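Side-chain contacts in glutathione s-transferase I (Zea mays, PDB 1AXD), which conjugates glutathione to electrophilic compounds and so detoxifies herbicides in maize, working as a dimer of two copies of the chain: residues N103-A108 against S169-L174; D95-V100 against K153-D158; T126-V131 against T177-V182. All blocks are in the same frame, centred on the assembly; numbering follows the deposited sequence.

Contact 1: residues N103-A108 against S169-L174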
# COMPACT_ATOMS: atom_id res chain seq x y z
N ASN A 103 2.69 -4.18 -3.40
CA ASN A 103 2.38 -4.06 -4.82
C ASN A 103 3.14 -4.94 -5.76
O ASN A 103 2.88 -4.89 -6.95
CB ASN A 103 2.59 -2.60 -5.23
CG ASN A 103 1.95 -1.63 -4.26
OD1 ASN A 103 2.54 -0.64 -3.90
ND2 ASN A 103 0.73 -1.93 -3.84
N GLN A 104 4.06 -5.75 -5.24
CA GLN A 104 4.88 -6.61 -6.08
C GLN A 104 4.92 -8.03 -5.63
O GLN A 104 4.43 -8.90 -6.33
CB GLN A 104 6.30 -6.07 -6.10
CG GLN A 104 6.96 -6.11 -7.43
CD GLN A 104 6.35 -5.15 -8.40
OE1 GLN A 104 6.14 -3.98 -8.09
NE2 GLN A 104 6.08 -5.62 -9.61
N TYR A 105 5.50 -8.27 -4.46
CA TYR A 105 5.67 -9.61 -3.92
C TYR A 105 4.38 -10.27 -3.58
O TYR A 105 4.01 -11.23 -4.24
CB TYR A 105 6.56 -9.51 -2.69
CG TYR A 105 7.03 -10.81 -2.09
CD1 TYR A 105 8.21 -11.42 -2.52
CD2 TYR A 105 6.34 -11.39 -1.03
CE1 TYR A 105 8.70 -12.55 -1.90
CE2 TYR A 105 6.83 -12.53 -0.40
CZ TYR A 105 8.00 -13.10 -0.84
OH TYR A 105 8.47 -14.23 -0.21
N THR A 106 3.70 -9.77 -2.56
CA THR A 106 2.43 -10.33 -2.14
C THR A 106 1.41 -10.37 -3.28
O THR A 106 0.67 -11.33 -3.37
CB THR A 106 1.87 -9.55 -0.95
OG1 THR A 106 2.85 -9.55 0.10
CG2 THR A 106 0.57 -10.18 -0.43
N ALA A 107 1.41 -9.36 -4.15
CA ALA A 107 0.48 -9.33 -5.29
C ALA A 107 0.65 -10.55 -6.20
O ALA A 107 -0.32 -10.97 -6.83
CB ALA A 107 0.68 -8.03 -6.09
N ALA A 108 1.86 -11.10 -6.27
CA ALA A 108 2.11 -12.27 -7.11
C ALA A 108 1.83 -13.49 -6.32
O ALA A 108 1.38 -14.47 -6.88
CB ALA A 108 3.56 -12.25 -7.63
N SER A 169 4.63 -13.27 7.06
CA SER A 169 3.33 -13.97 7.08
C SER A 169 2.95 -14.66 5.78
O SER A 169 2.40 -15.75 5.83
CB SER A 169 2.20 -13.05 7.55
OG SER A 169 2.04 -11.96 6.67
N VAL A 170 3.18 -14.03 4.63
CA VAL A 170 2.87 -14.69 3.37
C VAL A 170 3.93 -15.69 3.00
O VAL A 170 3.59 -16.73 2.44
CB VAL A 170 2.71 -13.72 2.17
CG1 VAL A 170 1.42 -12.91 2.31
CG2 VAL A 170 3.93 -12.81 2.05
N THR A 171 5.19 -15.40 3.32
CA THR A 171 6.28 -16.31 2.97
C THR A 171 6.25 -17.54 3.80
O THR A 171 6.58 -18.60 3.29
CB THR A 171 7.64 -15.63 3.03
OG1 THR A 171 7.58 -14.42 2.27
CG2 THR A 171 8.72 -16.52 2.37
N LEU A 172 5.82 -17.44 5.05
CA LEU A 172 5.72 -18.62 5.89
C LEU A 172 4.73 -19.55 5.26
O LEU A 172 4.97 -20.75 5.23
CB LEU A 172 5.25 -18.26 7.30
CG LEU A 172 6.36 -17.91 8.28
CD1 LEU A 172 5.78 -17.53 9.66
CD2 LEU A 172 7.28 -19.12 8.41
N CYS A 173 3.63 -19.01 4.73
CA CYS A 173 2.62 -19.83 4.08
C CYS A 173 3.21 -20.48 2.88
O CYS A 173 3.03 -21.67 2.71
CB CYS A 173 1.42 -18.99 3.67
SG CYS A 173 0.32 -18.58 5.01
N LEU A 174 3.91 -19.72 2.06
CA LEU A 174 4.55 -20.27 0.87
C LEU A 174 5.46 -21.43 1.28
O LEU A 174 5.44 -22.47 0.64
CB LEU A 174 5.37 -19.19 0.15
CG LEU A 174 6.23 -19.63 -1.03
CD1 LEU A 174 5.32 -20.12 -2.18
CD2 LEU A 174 7.13 -18.47 -1.48
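Y105 and T106 on helix 103-108 face V170 and T171 on helix 169-174 across axes that approach to 10.8 Å and run in roughly the same direction, 36° apart; T106 and V170 are the facing pair, their CA atoms 7.0 Å from each other. A wider pi-type turn at 103-105 lies just where the first helix presents its tyrosine. The Y105 side chain does most of the bridging. With CG anti to the backbone N (chi1 -171°), the ring reaches across the gap, and the Y105 and T171 side chains cross at about a right angle. Y105 OH donates to T171 OG1 at 2.6 Å, and T171 OG1 also bonds to H167 O one turn earlier. Beside this bond V170 CG2 touches the ring at its edge, in the ring plane, 3.8 Å from Y105 CE2. The same methyl lies 3.9 Å from T106 OG1, while V170 CG1 packs against T106 CG2 at 4.0 Å. T106 OG1 has its polar partner within its own helix, E101 OE2. Beyond the two segments, the rings of H167 (edge-to-face) and Y145 meet the Y105 ring, and R16 of helix 14-24 touches T106 and V170. All four touching residues are buried. The contact therefore sets one directed hydroxyl-hydroxyl bond in an otherwise largely apolar seam: Y105 OH is the donor and T171 OG1 the acceptor, whose second bond to H167 O links the tyrosine to the start of the short helix, with V170 CG2 at the ring edge and CG1 against T106.

Contact 2: residues D95-V100 against K153-D158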
# COMPACT_ATOMS: atom_id res chain seq x y z
N ASP A 95 10.15 2.78 3.28
CA ASP A 95 8.87 3.02 2.63
C ASP A 95 8.86 2.42 1.25
O ASP A 95 7.87 1.79 0.89
CB ASP A 95 8.57 4.52 2.53
CG ASP A 95 8.32 5.17 3.88
OD1 ASP A 95 8.26 4.48 4.93
OD2 ASP A 95 8.17 6.40 3.88
N VAL A 96 9.94 2.60 0.49
CA VAL A 96 10.01 2.04 -0.86
C VAL A 96 9.78 0.56 -0.85
O VAL A 96 9.01 0.06 -1.66
CB VAL A 96 11.39 2.30 -1.53
CG1 VAL A 96 11.53 1.45 -2.81
CG2 VAL A 96 11.57 3.79 -1.88
N TRP A 97 10.40 -0.14 0.08
CA TRP A 97 10.25 -1.58 0.13
C TRP A 97 9.01 -2.05 0.82
O TRP A 97 8.59 -3.17 0.58
CB TRP A 97 11.54 -2.24 0.63
CG TRP A 97 12.65 -2.09 -0.39
CD1 TRP A 97 13.50 -1.02 -0.53
CD2 TRP A 97 12.91 -2.96 -1.51
NE1 TRP A 97 14.25 -1.16 -1.68
CE2 TRP A 97 13.90 -2.33 -2.30
CE3 TRP A 97 12.38 -4.19 -1.93
CZ2 TRP A 97 14.38 -2.90 -3.50
CZ3 TRP A 97 12.85 -4.75 -3.13
CH2 TRP A 97 13.84 -4.10 -3.89
N ILE A 98 8.40 -1.21 1.65
CA ILE A 98 7.14 -1.57 2.30
C ILE A 98 6.09 -1.57 1.19
O ILE A 98 5.17 -2.36 1.22
CB ILE A 98 6.76 -0.55 3.43
CG1 ILE A 98 7.52 -0.87 4.71
CG2 ILE A 98 5.24 -0.58 3.73
CD1 ILE A 98 7.24 0.09 5.84
N GLU A 99 6.26 -0.71 0.19
CA GLU A 99 5.32 -0.63 -0.92
C GLU A 99 5.53 -1.74 -1.90
O GLU A 99 4.57 -2.23 -2.46
CB GLU A 99 5.43 0.73 -1.62
CG GLU A 99 4.85 1.91 -0.85
CD GLU A 99 3.35 1.78 -0.64
OE1 GLU A 99 2.60 1.75 -1.64
OE2 GLU A 99 2.92 1.70 0.53
N VAL A 100 6.78 -2.14 -2.13
CA VAL A 100 7.08 -3.23 -3.06
C VAL A 100 6.45 -4.53 -2.58
O VAL A 100 5.89 -5.25 -3.38
CB VAL A 100 8.60 -3.44 -3.23
CG1 VAL A 100 8.87 -4.70 -4.07
CG2 VAL A 100 9.23 -2.20 -3.91
N LYS A 153 22.29 -6.12 2.98
CA LYS A 153 22.07 -7.21 3.90
C LYS A 153 20.60 -7.49 3.94
O LYS A 153 20.20 -8.64 3.97
CB LYS A 153 22.57 -6.85 5.30
CG LYS A 153 22.78 -8.06 6.18
CD LYS A 153 23.24 -7.67 7.57
CE LYS A 153 23.50 -8.91 8.42
NZ LYS A 153 23.91 -8.55 9.81
N TYR A 154 19.81 -6.43 3.94
CA TYR A 154 18.36 -6.52 3.97
C TYR A 154 17.75 -5.69 2.84
O TYR A 154 18.48 -5.14 2.02
CB TYR A 154 17.85 -6.04 5.32
CG TYR A 154 18.22 -6.96 6.46
CD1 TYR A 154 17.43 -8.07 6.76
CD2 TYR A 154 19.32 -6.68 7.28
CE1 TYR A 154 17.71 -8.88 7.84
CE2 TYR A 154 19.62 -7.49 8.37
CZ TYR A 154 18.81 -8.59 8.65
OH TYR A 154 19.08 -9.41 9.73
N LEU A 155 16.42 -5.58 2.81
CA LEU A 155 15.72 -4.83 1.76
C LEU A 155 15.94 -3.32 1.78
O LEU A 155 16.27 -2.76 0.75
CB LEU A 155 14.22 -5.15 1.81
CG LEU A 155 13.61 -6.15 0.83
CD1 LEU A 155 14.65 -6.91 0.00
CD2 LEU A 155 12.71 -7.09 1.61
N ALA A 156 15.74 -2.67 2.92
CA ALA A 156 15.91 -1.22 3.00
C ALA A 156 17.33 -0.80 2.99
O ALA A 156 17.60 0.36 2.72
CB ALA A 156 15.20 -0.68 4.24
N GLY A 157 18.23 -1.71 3.31
CA GLY A 157 19.65 -1.40 3.37
C GLY A 157 20.31 -2.43 4.27
O GLY A 157 19.79 -3.52 4.42
N ASP A 158 21.41 -2.07 4.92
CA ASP A 158 22.12 -3.02 5.79
C ASP A 158 21.53 -3.22 7.16
O ASP A 158 22.20 -3.76 8.02
CB ASP A 158 23.60 -2.62 5.94
CG ASP A 158 24.43 -2.93 4.69
OD1 ASP A 158 23.99 -3.75 3.85
OD2 ASP A 158 25.53 -2.36 4.57
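W97 on helix 95-100 lies against L155 and A156 in the loop 153-158, which has no regular structure; the backbones come nearest at W97 and A156, with CA atoms 6.4 Å apart. The indole carries the contact. Its CG is anti to the carbonyl carbon (chi1 -68°), which sends the ring from the helix to the loop, where it crosses the L155 side chain at about a right angle. L155 O sits over one ring face, 3.5 Å above the plane and offset toward the rim, equally near W97 CD1 and NE1. Farther along the ring L155 CG packs on W97 CE3 at 3.6 Å, and A156 CA approaches CD1 obliquely at 4.3 Å. V100 CG2, from the next turn of the same helix, lies over the opposite face, so the indole is layered between its own helix and the loop. The loop is held in shape by K153 N, which bonds to D158 OD1 at 3.0 Å, and by the backbone bond from Y154 N to G157 O. R148 NH2 donates to L155 O, and D164 OD1 accepts from L155 N. Across the two segments the attachment is thus van der Waals packing of an indole on a leucine and its carbonyl. The oxygen of this buried leucine gets its hydrogen bond from R148 rather than from the indole N-H, and the R148 guanidinium would probably polarise the L155 carbonyl, pulling electron density onto its oxygen.

Contact 3: residues T126-V131 against T177-V182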
# COMPACT_ATOMS: atom_id res chain seq x y z
N THR A 126 -6.80 -27.37 -6.93
CA THR A 126 -5.88 -26.32 -7.34
C THR A 126 -5.92 -26.11 -8.83
O THR A 126 -5.90 -27.08 -9.57
CB THR A 126 -4.45 -26.68 -6.92
OG1 THR A 126 -4.42 -26.94 -5.52
CG2 THR A 126 -3.48 -25.54 -7.25
N ASP A 127 -6.01 -24.85 -9.26
CA ASP A 127 -6.01 -24.55 -10.68
C ASP A 127 -4.60 -24.27 -11.08
O ASP A 127 -4.10 -23.19 -10.79
CB ASP A 127 -6.91 -23.34 -10.98
CG ASP A 127 -7.13 -23.10 -12.48
OD1 ASP A 127 -6.61 -23.88 -13.31
OD2 ASP A 127 -7.83 -22.13 -12.82
N GLN A 128 -3.95 -25.23 -11.71
CA GLN A 128 -2.57 -25.06 -12.13
C GLN A 128 -2.41 -23.88 -13.06
O GLN A 128 -1.41 -23.21 -12.99
CB GLN A 128 -2.03 -26.33 -12.78
CG GLN A 128 -0.51 -26.41 -12.83
CD GLN A 128 0.12 -26.58 -11.45
OE1 GLN A 128 -0.51 -27.09 -10.54
NE2 GLN A 128 1.38 -26.16 -11.31
N LYS A 129 -3.42 -23.60 -13.89
CA LYS A 129 -3.36 -22.49 -14.83
C LYS A 129 -2.94 -21.25 -14.11
O LYS A 129 -1.91 -20.67 -14.45
CB LYS A 129 -4.74 -22.25 -15.47
CG LYS A 129 -5.33 -23.48 -16.16
CD LYS A 129 -6.74 -23.22 -16.72
CE LYS A 129 -7.30 -24.46 -17.42
NZ LYS A 129 -8.59 -24.22 -18.12
N VAL A 130 -3.72 -20.88 -13.10
CA VAL A 130 -3.46 -19.71 -12.28
C VAL A 130 -2.10 -19.79 -11.59
O VAL A 130 -1.35 -18.82 -11.64
CB VAL A 130 -4.59 -19.55 -11.23
CG1 VAL A 130 -4.33 -18.35 -10.32
CG2 VAL A 130 -5.93 -19.37 -11.94
N VAL A 131 -1.76 -20.93 -11.01
CA VAL A 131 -0.47 -21.08 -10.35
C VAL A 131 0.68 -20.85 -11.28
O VAL A 131 1.57 -20.11 -10.93
CB VAL A 131 -0.34 -22.48 -9.68
CG1 VAL A 131 1.10 -22.69 -9.14
CG2 VAL A 131 -1.37 -22.61 -8.55
N THR A 177 4.26 -25.09 1.56
CA THR A 177 3.87 -25.81 0.36
C THR A 177 5.07 -26.23 -0.45
O THR A 177 6.16 -25.75 -0.20
CB THR A 177 2.94 -24.95 -0.51
OG1 THR A 177 3.70 -23.93 -1.18
CG2 THR A 177 1.86 -24.29 0.36
N PRO A 178 4.87 -27.12 -1.45
CA PRO A 178 5.99 -27.57 -2.27
C PRO A 178 6.62 -26.48 -3.11
O PRO A 178 7.68 -26.69 -3.67
CB PRO A 178 5.35 -28.66 -3.14
CG PRO A 178 3.95 -28.19 -3.28
CD PRO A 178 3.63 -27.78 -1.87
N TYR A 179 5.99 -25.31 -3.19
CA TYR A 179 6.53 -24.20 -3.97
C TYR A 179 7.61 -23.41 -3.27
O TYR A 179 8.05 -22.40 -3.81
CB TYR A 179 5.40 -23.30 -4.49
CG TYR A 179 4.59 -23.99 -5.56
CD1 TYR A 179 5.07 -24.08 -6.87
CD2 TYR A 179 3.40 -24.64 -5.25
CE1 TYR A 179 4.37 -24.81 -7.84
CE2 TYR A 179 2.70 -25.37 -6.22
CZ TYR A 179 3.20 -25.45 -7.50
OH TYR A 179 2.52 -26.18 -8.45
N ALA A 180 8.07 -23.88 -2.12
CA ALA A 180 9.13 -23.20 -1.39
C ALA A 180 10.42 -23.38 -2.14
O ALA A 180 11.38 -22.68 -1.86
CB ALA A 180 9.23 -23.76 0.02
N SER A 181 10.43 -24.29 -3.11
CA SER A 181 11.61 -24.58 -3.93
C SER A 181 11.92 -23.50 -4.91
O SER A 181 12.94 -23.58 -5.58
CB SER A 181 11.42 -25.91 -4.67
OG SER A 181 10.19 -25.90 -5.38
N VAL A 182 11.05 -22.50 -5.02
CA VAL A 182 11.28 -21.39 -5.94
C VAL A 182 12.32 -20.47 -5.35
O VAL A 182 13.05 -19.83 -6.09
CB VAL A 182 9.95 -20.62 -6.29
CG1 VAL A 182 9.48 -19.72 -5.12
CG2 VAL A 182 10.14 -19.79 -7.57
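One hydrogen bond and one apolar touch join Q128 and V131 to Y179, the residue of loop 177-182 that does the reaching. In the polar part, Q128 NE2 donates to Y179 OH at 3.1 Å with an N-H...O angle of 169°; the oxygen lies nearly in the amide plane, and NE2 arrives at the ring edge, the amide and ring planes 32° apart. The glutamine gets there through a bend at chi2 (69°), which turns its amide toward the loop; the same NE2 also bonds to D132 OD1. In the apolar part, V131 CG1 comes obliquely to the ring end, 3.8 Å from Y179 CZ, with V116 and L135 as further neighbours of the tyrosine. With an alanine in place of Y179, Q128 NE2 would probably keep only D132 of the two partners named, and a gap would be likely to open beside V131 CG1. Capping and turn bonds shape the two backbones: D127 OD1 accepts from K129 N at 3.3 Å, from above the carboxylate plane, and S181 OG donates to P178 O at 3.1 Å, in the carbonyl plane. D127 is thus the N-cap residue of helix 128-151, and Y179 fastens that first turn to the loop between helices 168-174 and 187-198 in the all-helical C-terminal domain of the glutathione S-transferase fold.

Contacts 1 and 2 both use helix 88-122, their centres about 15 Å apart, and Y105 N probably bonds to V100 O at 3.2 Å, joining 95-100 to 103-108 along that helix. Contact 3 is centred about 13 Å from contact 1, meeting it where L174 CD1 packs on Y179 O at 3.9 Å; the centres of contacts 2 and 3 are about 26 Å apart, their nearest atoms about 14 Å. Segments alternate along the chain in each pair, interlacing the helical domain. Contacts 1 and 2 reach the second subunit, through Q104 on F51 and the salt bridge of D95 with R76 of that chain, and N103 packs on the backbone of the bound peptide, presumably the lactoylglutathione.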